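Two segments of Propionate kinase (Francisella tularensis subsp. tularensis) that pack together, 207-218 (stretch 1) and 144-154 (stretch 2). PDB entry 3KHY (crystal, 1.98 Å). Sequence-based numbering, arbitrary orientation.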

# COMPACT_ATOMS: atom_id res chain seq x y z
N ILE A 207 12.14 -0.74 -2.22
CA ILE A 207 12.81 0.38 -1.58
C ILE A 207 12.83 0.16 -0.07
O ILE A 207 11.89 -0.38 0.51
CB ILE A 207 12.14 1.71 -1.98
CG1 ILE A 207 12.85 2.90 -1.34
CG2 ILE A 207 10.63 1.71 -1.62
CD1 ILE A 207 12.38 4.21 -1.95
N THR A 208 13.93 0.53 0.57
CA THR A 208 14.12 0.20 1.98
C THR A 208 14.62 1.40 2.75
O THR A 208 15.47 2.14 2.26
CB THR A 208 15.11 -0.95 2.13
OG1 THR A 208 14.55 -2.13 1.51
CG2 THR A 208 15.41 -1.24 3.61
N ALA A 209 14.08 1.59 3.95
CA ALA A 209 14.58 2.61 4.87
C ALA A 209 15.57 1.95 5.82
O ALA A 209 15.21 1.07 6.61
CB ALA A 209 13.43 3.25 5.66
N VAL A 210 16.82 2.38 5.75
CA VAL A 210 17.90 1.83 6.56
C VAL A 210 18.37 2.86 7.59
O VAL A 210 18.84 3.94 7.24
CB VAL A 210 19.07 1.39 5.68
CG1 VAL A 210 20.26 0.93 6.54
CG2 VAL A 210 18.63 0.27 4.73
N VAL A 211 18.21 2.53 8.87
CA VAL A 211 18.59 3.44 9.95
C VAL A 211 19.72 2.80 10.75
O VAL A 211 19.62 1.66 11.18
CB VAL A 211 17.39 3.74 10.87
CG1 VAL A 211 17.81 4.63 12.03
CG2 VAL A 211 16.27 4.42 10.07
N ASP A 212 20.81 3.54 10.90
CA ASP A 212 22.02 3.02 11.53
C ASP A 212 22.37 1.61 11.03
O ASP A 212 22.72 0.73 11.82
CB ASP A 212 21.90 3.02 13.06
CG ASP A 212 23.27 2.98 13.75
OD1 ASP A 212 24.25 3.49 13.16
OD2 ASP A 212 23.37 2.45 14.88
N GLY A 213 22.25 1.41 9.72
CA GLY A 213 22.64 0.15 9.11
C GLY A 213 21.60 -0.95 9.13
O GLY A 213 21.82 -2.01 8.53
N LYS A 214 20.47 -0.73 9.80
CA LYS A 214 19.41 -1.74 9.91
C LYS A 214 18.11 -1.36 9.17
O LYS A 214 17.66 -0.22 9.24
CB LYS A 214 19.09 -2.01 11.37
CG LYS A 214 20.27 -2.58 12.16
CD LYS A 214 19.90 -2.75 13.63
CE LYS A 214 21.05 -3.40 14.39
NZ LYS A 214 20.56 -4.15 15.59
N SER A 215 17.52 -2.33 8.48
CA SER A 215 16.23 -2.14 7.82
C SER A 215 15.14 -1.84 8.86
O SER A 215 15.01 -2.54 9.86
CB SER A 215 15.85 -3.39 7.01
OG SER A 215 14.54 -3.26 6.46
N ILE A 216 14.38 -0.77 8.65
CA ILE A 216 13.27 -0.43 9.53
C ILE A 216 11.93 -0.51 8.80
O ILE A 216 10.89 -0.64 9.43
CB ILE A 216 13.46 0.97 10.17
CG1 ILE A 216 12.47 1.19 11.32
CG2 ILE A 216 13.31 2.09 9.13
CD1 ILE A 216 12.78 2.45 12.13
N ASP A 217 11.96 -0.42 7.47
CA ASP A 217 10.72 -0.51 6.67
C ASP A 217 11.14 -0.84 5.24
O ASP A 217 12.25 -0.51 4.83
CB ASP A 217 9.96 0.82 6.74
CG ASP A 217 8.47 0.69 6.39
OD1 ASP A 217 8.00 -0.38 5.92
OD2 ASP A 217 7.76 1.70 6.56
N THR A 218 10.27 -1.50 4.50
CA THR A 218 10.58 -1.86 3.13
C THR A 218 9.29 -2.08 2.37
O THR A 218 8.23 -2.32 2.98
CB THR A 218 11.48 -3.11 3.09
OG1 THR A 218 11.98 -3.29 1.77
CG2 THR A 218 10.69 -4.35 3.53
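Stretch 2 (144-154) AFHQTMPSYIA

The apolar contacts begin at Phe 145. Its chi1 is t, and the ring reaches back to the turn end of the hairpin formed by stretch 1. Ser 215 CB lies over one face, 4.2 Å from the Phe 145 ring centroid. Val 210 CG2 meets the ring edge, 4.0 Å from Phe 145 CE2. Gly 213 O also lies at the edge, 3.6 Å from Phe 145 CE1.

Further along, Ile 216 CG1 packs 4.0 Å from Pro 150 CD and 3.9 Å from Ile 153 CD1. Selenomethionine Met 149 places its SE 4.0 Å from Thr 218 CG2. Thr 218 CG2 also sits over the His 146 ring, 3.9 Å from the His 146 ring centroid. Ile 216 O is buried here without a polar partner; Ile 153 CD1 is 3.4 Å from Ile 216 O.

In the hairpin, strands 207-211 and 214-218 are joined by a type I' turn from Val 211 to Lys 214. Stretch 2 packs mainly against the second strand. Residues 149 and 150 are loop, and Pro 150 occupies the N-cap position just before helix 151-154. Its O accepts from Ile 153 N and Ala 154 N. Both segments rise in number from one register pair to the next, but they are oblique to each other: Ser 215 CA is 5.3 Å from His 146 CA, and Ile 216 CA is 4.5 Å from Met 149 CA.

The polar contacts centre on Ser 215. Ser 215 OG, with chi1 t, points to the His 146 ring edge and forms a nearly linear hydrogen bond of 2.9 Å with His 146 ND1. Thr 148 OG1 donates to Ser 215 O at 2.6 Å, tying the Thr 148 side chain to the strand backbone.

Two waters complete the contact. Water 1 accepts from Ser 215 N and donates to Phe 145 O and Thr 148 OG1. Water 2 bridges Ile 153 O and Asp 217 OD1.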

# COMPACT_ATOMS: atom_id res chain seq x y z
N ALA A 144 16.16 -12.00 5.27
CA ALA A 144 16.82 -11.87 6.58
C ALA A 144 17.08 -10.42 7.00
O ALA A 144 16.83 -10.05 8.15
CB ALA A 144 18.11 -12.67 6.60
N PHE A 145 17.60 -9.62 6.07
CA PHE A 145 17.94 -8.22 6.37
C PHE A 145 16.77 -7.44 6.97
O PHE A 145 16.96 -6.57 7.81
CB PHE A 145 18.46 -7.51 5.10
CG PHE A 145 19.01 -6.12 5.36
CD1 PHE A 145 20.04 -5.93 6.27
CD2 PHE A 145 18.53 -5.02 4.66
CE1 PHE A 145 20.56 -4.65 6.50
CE2 PHE A 145 19.04 -3.74 4.89
CZ PHE A 145 20.06 -3.56 5.83
N HIS A 146 15.55 -7.77 6.54
CA HIS A 146 14.38 -7.00 6.97
C HIS A 146 13.82 -7.46 8.32
O HIS A 146 12.86 -6.88 8.84
CB HIS A 146 13.30 -7.04 5.89
CG HIS A 146 13.77 -6.53 4.56
ND1 HIS A 146 14.28 -5.27 4.38
CD2 HIS A 146 13.79 -7.13 3.34
CE1 HIS A 146 14.60 -5.10 3.11
NE2 HIS A 146 14.32 -6.21 2.46
N GLN A 147 14.45 -8.46 8.92
CA GLN A 147 13.94 -9.00 10.18
C GLN A 147 14.15 -8.04 11.36
O GLN A 147 13.66 -8.29 12.45
CB GLN A 147 14.49 -10.40 10.46
CG GLN A 147 13.81 -11.47 9.62
CD GLN A 147 12.33 -11.59 9.95
OE1 GLN A 147 11.97 -11.94 11.08
NE2 GLN A 147 11.48 -11.27 8.99
N THR A 148 14.84 -6.94 11.14
CA THR A 148 14.87 -5.88 12.15
C THR A 148 13.66 -4.94 12.11
O THR A 148 13.53 -4.06 12.96
CB THR A 148 16.15 -5.03 12.03
OG1 THR A 148 16.34 -4.68 10.65
CG2 THR A 148 17.36 -5.82 12.51
N MSE A 149 12.77 -5.08 11.13
CA MSE A 149 11.58 -4.23 11.14
C MSE A 149 10.75 -4.50 12.40
O MSE A 149 10.45 -5.66 12.71
CB MSE A 149 10.68 -4.51 9.93
CG MSE A 149 11.18 -4.09 8.59
SE MSE A 149 9.64 -4.26 7.37
CE MSE A 149 9.60 -6.22 7.26
N PRO A 150 10.37 -3.45 13.13
CA PRO A 150 9.56 -3.73 14.33
C PRO A 150 8.15 -4.16 13.96
O PRO A 150 7.69 -3.90 12.85
CB PRO A 150 9.52 -2.38 15.05
CG PRO A 150 9.85 -1.36 14.01
CD PRO A 150 10.79 -2.04 13.05
N SER A 151 7.47 -4.81 14.90
CA SER A 151 6.14 -5.37 14.65
C SER A 151 5.08 -4.36 14.26
O SER A 151 4.23 -4.66 13.42
CB SER A 151 5.67 -6.16 15.89
OG SER A 151 6.50 -7.28 16.08
N TYR A 152 5.09 -3.17 14.85
CA TYR A 152 4.09 -2.17 14.48
C TYR A 152 4.28 -1.69 13.03
O TYR A 152 3.41 -1.03 12.47
CB TYR A 152 4.08 -0.97 15.45
CG TYR A 152 5.23 -0.01 15.32
CD1 TYR A 152 5.12 1.15 14.55
CD2 TYR A 152 6.43 -0.24 15.98
CE1 TYR A 152 6.19 2.04 14.42
CE2 TYR A 152 7.50 0.65 15.87
CZ TYR A 152 7.37 1.78 15.09
OH TYR A 152 8.44 2.65 14.99
N ILE A 153 5.40 -2.04 12.43
CA ILE A 153 5.66 -1.70 11.03
C ILE A 153 5.41 -2.92 10.13
O ILE A 153 4.80 -2.80 9.08
CB ILE A 153 7.08 -1.17 10.83
CG1 ILE A 153 7.19 0.24 11.42
CG2 ILE A 153 7.43 -1.13 9.33
CD1 ILE A 153 8.61 0.81 11.47
N ALA A 154 5.86 -4.10 10.57
CA ALA A 154 5.80 -5.32 9.76
C ALA A 154 4.42 -5.97 9.73
O ALA A 154 4.03 -6.56 8.72
CB ALA A 154 6.84 -6.32 10.24
O HOH W 1 18.60 -5.04 9.23
O HOH W 2 5.13 -0.80 6.61